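Local coordinates for protein aspartate-semialdehyde dehydrogenase (Thermus thermophilus, PDB 2YV3) that probably catalyses the NADPH-dependent reductive dephosphorylation of L-aspartyl-4-phosphate to L-aspartate semialdehyde, a shared step in making lysine, methionine and threonine, at residues W100-V105 / G118-P123; A4-T9 / A67-G72. All coordinates share one frame; numbering follows the deposited sequence.

Contact 1 of 2, residues W100-V105 / G118-P123; sequences WVPLVV and GIIANP
V101 joins the indole of W100 to A121 across the contact. Its CG2 lies over one indole face, offset toward the rim, while its CG1 meets A121 CB at 3.9 Å. The indole also meets the ring of W95, with the planes at about 50°. The setting is the edge of the Rossmann-type sheet. Segment 100-105 runs beside the outermost strand, 119-121, and adds one parallel bridge, L103 to A121. A121 gives its N-H to P102 O at 2.8 Å. The return bond, V104 N to A121 O, is weak at 3.3 Å. The segments come closest at this bridge and part on either side of it.

Both prolines pack by their rings. P102 CG meets I120 CG1 at 3.7 Å, and the two side chains cross at about a right angle. P123 CB points toward 100-105, and CG lies 3.5 Å from V105 CG2. An alanine here lacks CG and CD and would probably open a gap beside V105 CG2 and let the backbone turn more freely. Helix 205-219 covers this end, its I217 touching both L103 and P123.

Polar partners also lie outside the pair. N122 ND2 bonds to N91 OD1 and G315 O, and N122 O accepts from NE of R96, the predicted phosphate-binding residue. With CG anti to the backbone N (chi1 -176°), L103 reaches across, and its second torsion sets CD1 between A121 CB, at 3.8 Å, and P123 CB, at 4.0 Å.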
loop_
_atom_site.group_PDB
_atom_site.type_symbol
_atom_site.label_atom_id
_atom_site.label_comp_id
_atom_site.label_asym_id
_atom_site.label_seq_id
_atom_site.Cartn_x
_atom_site.Cartn_y
_atom_site.Cartn_z
ATOM N N TRP A 100 29.962 7.732 15.401
ATOM C CA TRP A 100 30.490 7.066 16.582
ATOM C C TRP A 100 29.481 6.113 17.220
ATOM O O TRP A 100 29.817 5.394 18.167
ATOM C CB TRP A 100 30.947 8.128 17.605
ATOM C CG TRP A 100 29.864 8.654 18.528
ATOM C CD1 TRP A 100 29.234 7.967 19.528
ATOM C CD2 TRP A 100 29.368 9.998 18.599
ATOM N NE1 TRP A 100 28.389 8.802 20.222
ATOM C CE2 TRP A 100 28.451 10.054 19.670
ATOM C CE3 TRP A 100 29.612 11.166 17.860
ATOM C CZ2 TRP A 100 27.784 11.221 20.024
ATOM C CZ3 TRP A 100 28.945 12.333 18.215
ATOM C CH2 TRP A 100 28.042 12.349 19.286
ATOM N N VAL A 101 28.250 6.113 16.710
ATOM C CA VAL A 101 27.203 5.256 17.259
ATOM C C VAL A 101 26.763 4.132 16.339
ATOM O O VAL A 101 26.391 4.365 15.193
ATOM C CB VAL A 101 25.930 6.054 17.601
ATOM C CG1 VAL A 101 24.993 5.189 18.435
ATOM C CG2 VAL A 101 26.289 7.347 18.322
ATOM N N PRO A 102 26.778 2.892 16.842
ATOM C CA PRO A 102 26.360 1.756 16.030
ATOM C C PRO A 102 24.849 1.721 15.894
ATOM O O PRO A 102 24.130 1.988 16.856
ATOM C CB PRO A 102 26.882 0.569 16.817
ATOM C CG PRO A 102 26.739 1.048 18.227
ATOM C CD PRO A 102 27.282 2.442 18.149
ATOM N N LEU A 103 24.381 1.417 14.683
ATOM C CA LEU A 103 22.961 1.299 14.374
ATOM C C LEU A 103 22.803 -0.215 14.209
ATOM O O LEU A 103 23.228 -0.795 13.207
ATOM C CB LEU A 103 22.652 2.050 13.074
ATOM C CG LEU A 103 21.204 2.151 12.580
ATOM C CD1 LEU A 103 20.282 2.599 13.699
ATOM C CD2 LEU A 103 21.150 3.125 11.421
ATOM N N VAL A 104 22.191 -0.845 15.205
ATOM C CA VAL A 104 22.051 -2.297 15.236
ATOM C C VAL A 104 20.686 -3.001 15.181
ATOM O O VAL A 104 19.670 -2.506 15.658
ATOM C CB VAL A 104 22.784 -2.832 16.494
ATOM C CG1 VAL A 104 22.749 -4.355 16.549
ATOM C CG2 VAL A 104 24.210 -2.332 16.489
ATOM N N VAL A 105 20.700 -4.175 14.566
ATOM C CA VAL A 105 19.552 -5.066 14.507
ATOM C C VAL A 105 20.270 -6.394 14.760
ATOM O O VAL A 105 21.057 -6.854 13.924
ATOM C CB VAL A 105 18.880 -5.087 13.141
ATOM C CG1 VAL A 105 17.717 -6.069 13.169
ATOM C CG2 VAL A 105 18.375 -3.705 12.795
ATOM N N GLY A 118 29.208 4.219 24.403
ATOM C CA GLY A 118 28.289 4.867 25.327
ATOM C C GLY A 118 26.818 4.814 24.924
ATOM O O GLY A 118 25.926 4.738 25.780
ATOM N N ILE A 119 26.558 4.854 23.620
ATOM C CA ILE A 119 25.196 4.812 23.103
ATOM C C ILE A 119 25.108 3.840 21.927
ATOM O O ILE A 119 26.100 3.500 21.303
ATOM C CB ILE A 119 24.740 6.203 22.582
ATOM C CG1 ILE A 119 25.233 7.320 23.511
ATOM C CG2 ILE A 119 23.214 6.231 22.439
ATOM C CD1 ILE A 119 24.596 7.342 24.880
ATOM N N ILE A 120 23.901 3.405 21.624
ATOM C CA ILE A 120 23.667 2.496 20.515
ATOM C C ILE A 120 22.364 2.967 19.926
ATOM O O ILE A 120 21.400 3.158 20.660
ATOM C CB ILE A 120 23.496 1.027 20.982
ATOM C CG1 ILE A 120 24.866 0.424 21.311
ATOM C CG2 ILE A 120 22.767 0.221 19.912
ATOM C CD1 ILE A 120 24.856 -1.090 21.544
ATOM N N ALA A 121 22.337 3.166 18.611
ATOM C CA ALA A 121 21.135 3.638 17.939
ATOM C C ALA A 121 20.211 2.523 17.509
ATOM O O ALA A 121 20.624 1.586 16.838
ATOM C CB ALA A 121 21.502 4.463 16.744
ATOM N N ASN A 122 18.954 2.637 17.922
ATOM C CA ASN A 122 17.904 1.683 17.574
ATOM C C ASN A 122 17.392 2.165 16.204
ATOM O O ASN A 122 17.092 3.353 16.014
ATOM C CB ASN A 122 16.798 1.754 18.632
ATOM C CG ASN A 122 15.799 0.633 18.521
ATOM O OD1 ASN A 122 16.165 -0.531 18.519
ATOM N ND2 ASN A 122 14.520 0.982 18.450
ATOM N N PRO A 123 17.311 1.251 15.229
ATOM C CA PRO A 123 16.856 1.521 13.859
ATOM C C PRO A 123 15.410 1.951 13.725
ATOM O O PRO A 123 14.629 1.787 14.649
ATOM C CB PRO A 123 17.137 0.200 13.141
ATOM C CG PRO A 123 16.955 -0.813 14.216
ATOM C CD PRO A 123 17.673 -0.168 15.391
#

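Contact 2 of 2, residues A4-T9 / A67-G72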
loop_
_atom_site.group_PDB
_atom_site.type_symbol
_atom_site.label_atom_id
_atom_site.label_comp_id
_atom_site.label_asym_id
_atom_site.label_seq_id
_atom_site.Cartn_x
_atom_site.Cartn_y
_atom_site.Cartn_z
ATOM N N ALA A 4 16.782 1.811 33.310
ATOM C CA ALA A 4 15.853 2.934 33.278
ATOM C C ALA A 4 15.035 2.907 32.001
ATOM O O ALA A 4 15.490 2.437 30.956
ATOM C CB ALA A 4 16.607 4.234 33.355
ATOM N N VAL A 5 13.819 3.423 32.077
ATOM C CA VAL A 5 12.993 3.468 30.898
ATOM C C VAL A 5 12.531 4.886 30.645
ATOM O O VAL A 5 11.439 5.289 31.048
ATOM C CB VAL A 5 11.785 2.569 31.026
ATOM C CG1 VAL A 5 11.123 2.424 29.637
ATOM C CG2 VAL A 5 12.209 1.212 31.618
ATOM N N VAL A 6 13.390 5.641 29.974
ATOM C CA VAL A 6 13.101 7.021 29.648
ATOM C C VAL A 6 11.963 6.976 28.634
ATOM O O VAL A 6 12.076 6.300 27.612
ATOM C CB VAL A 6 14.360 7.703 29.035
ATOM C CG1 VAL A 6 14.131 9.191 28.870
ATOM C CG2 VAL A 6 15.565 7.459 29.925
ATOM N N GLY A 7 10.862 7.666 28.940
ATOM C CA GLY A 7 9.719 7.698 28.042
ATOM C C GLY A 7 8.510 6.866 28.453
ATOM O O GLY A 7 7.449 6.975 27.848
ATOM N N ALA A 8 8.667 6.035 29.479
ATOM C CA ALA A 8 7.594 5.166 29.979
ATOM C C ALA A 8 6.246 5.174 29.258
ATOM O O ALA A 8 5.976 4.338 28.407
ATOM C CB ALA A 8 7.361 5.437 31.466
ATOM N N THR A 9 5.410 6.134 29.624
ATOM C CA THR A 9 4.040 6.301 29.115
ATOM C C THR A 9 3.716 6.316 27.610
ATOM O O THR A 9 2.554 6.484 27.218
ATOM C CB THR A 9 3.435 7.550 29.750
ATOM O OG1 THR A 9 4.000 8.719 29.154
ATOM C CG2 THR A 9 3.758 7.573 31.241
ATOM N N ALA A 67 15.947 4.458 26.010
ATOM C CA ALA A 67 15.265 5.668 25.582
ATOM C C ALA A 67 14.264 5.555 24.429
ATOM O O ALA A 67 14.607 5.100 23.334
ATOM C CB ALA A 67 16.298 6.708 25.231
ATOM N N SER A 68 13.037 6.009 24.691
ATOM C CA SER A 68 11.924 6.032 23.733
ATOM C C SER A 68 11.111 7.306 24.018
ATOM O O SER A 68 9.874 7.275 24.065
ATOM C CB SER A 68 11.030 4.796 23.927
ATOM O OG SER A 68 9.763 4.936 23.283
ATOM N N ALA A 69 11.815 8.421 24.208
ATOM C CA ALA A 69 11.174 9.695 24.538
ATOM C C ALA A 69 11.571 10.875 23.645
ATOM O O ALA A 69 12.027 11.917 24.147
ATOM C CB ALA A 69 11.469 10.037 25.990
ATOM N N GLY A 70 11.400 10.721 22.335
ATOM C CA GLY A 70 11.743 11.788 21.408
ATOM C C GLY A 70 13.220 12.119 21.298
ATOM O O GLY A 70 14.017 11.706 22.132
ATOM N N GLY A 71 13.581 12.875 20.267
ATOM C CA GLY A 71 14.968 13.254 20.060
ATOM C C GLY A 71 15.315 14.525 20.812
ATOM O O GLY A 71 16.485 14.864 21.005
ATOM N N GLY A 72 14.281 15.238 21.238
ATOM C CA GLY A 72 14.502 16.455 21.987
ATOM C C GLY A 72 15.343 16.081 23.178
ATOM O O GLY A 72 16.484 16.513 23.299
#
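A69 lays its CB against the backbone of G7, 3.6 Å from G7 CA. The same methyl meets V6 CG1 at 4.0 Å. V6 holds CG1 anti to the backbone N (chi1 -172°), which puts this branch beside A69. V6 CB also faces A67 CB at 4.4 Å. One hydrogen bond ties the backbones: S68 N gives to V6 O at 3.1 Å.

This is the end of the first strand of a Rossmann fold, where the chain enters the glycine-rich loop. V5 to A8 form a type II turn, closed by A8 N to V5 O at 3.3 Å. G7 takes positive phi (105°) in that turn, which favours glycine. T9, two residues on, is predicted to bind NADP(+).

Strand 3-6 lies between strands 31-34 and 64-67, and its V5 shares backbone bonds with R31 and Y33. A4 bonds to L64 and L66, while A67 reaches the next strand at V89. The S68 side chain touches V12 and I16 of helix 11-22, and beyond A69 the chain passes into helix 70-83.

Both contacts belong to one sheet, with contact 2 in its middle and contact 1 at its edge. Strands 64-67, 87-90 and 119-121 follow 3-6 in that order, so strand 87-90 separates the two contacts. A67 bonds to V89 on one side of it, and I120 and N122 bond to D90 on the other. The contact centres are 16 Å apart, and the nearest atoms about 6 Å, without touching. Contact 2 borders the predicted NADP(+) site: the side chains of A69 and R37 are about 7 Å apart. The side chain of N122 is about 6 Å from that of V12, also predicted to bind NADP(+). Two residues past P123 the chain reaches C125, the predicted catalytic cysteine.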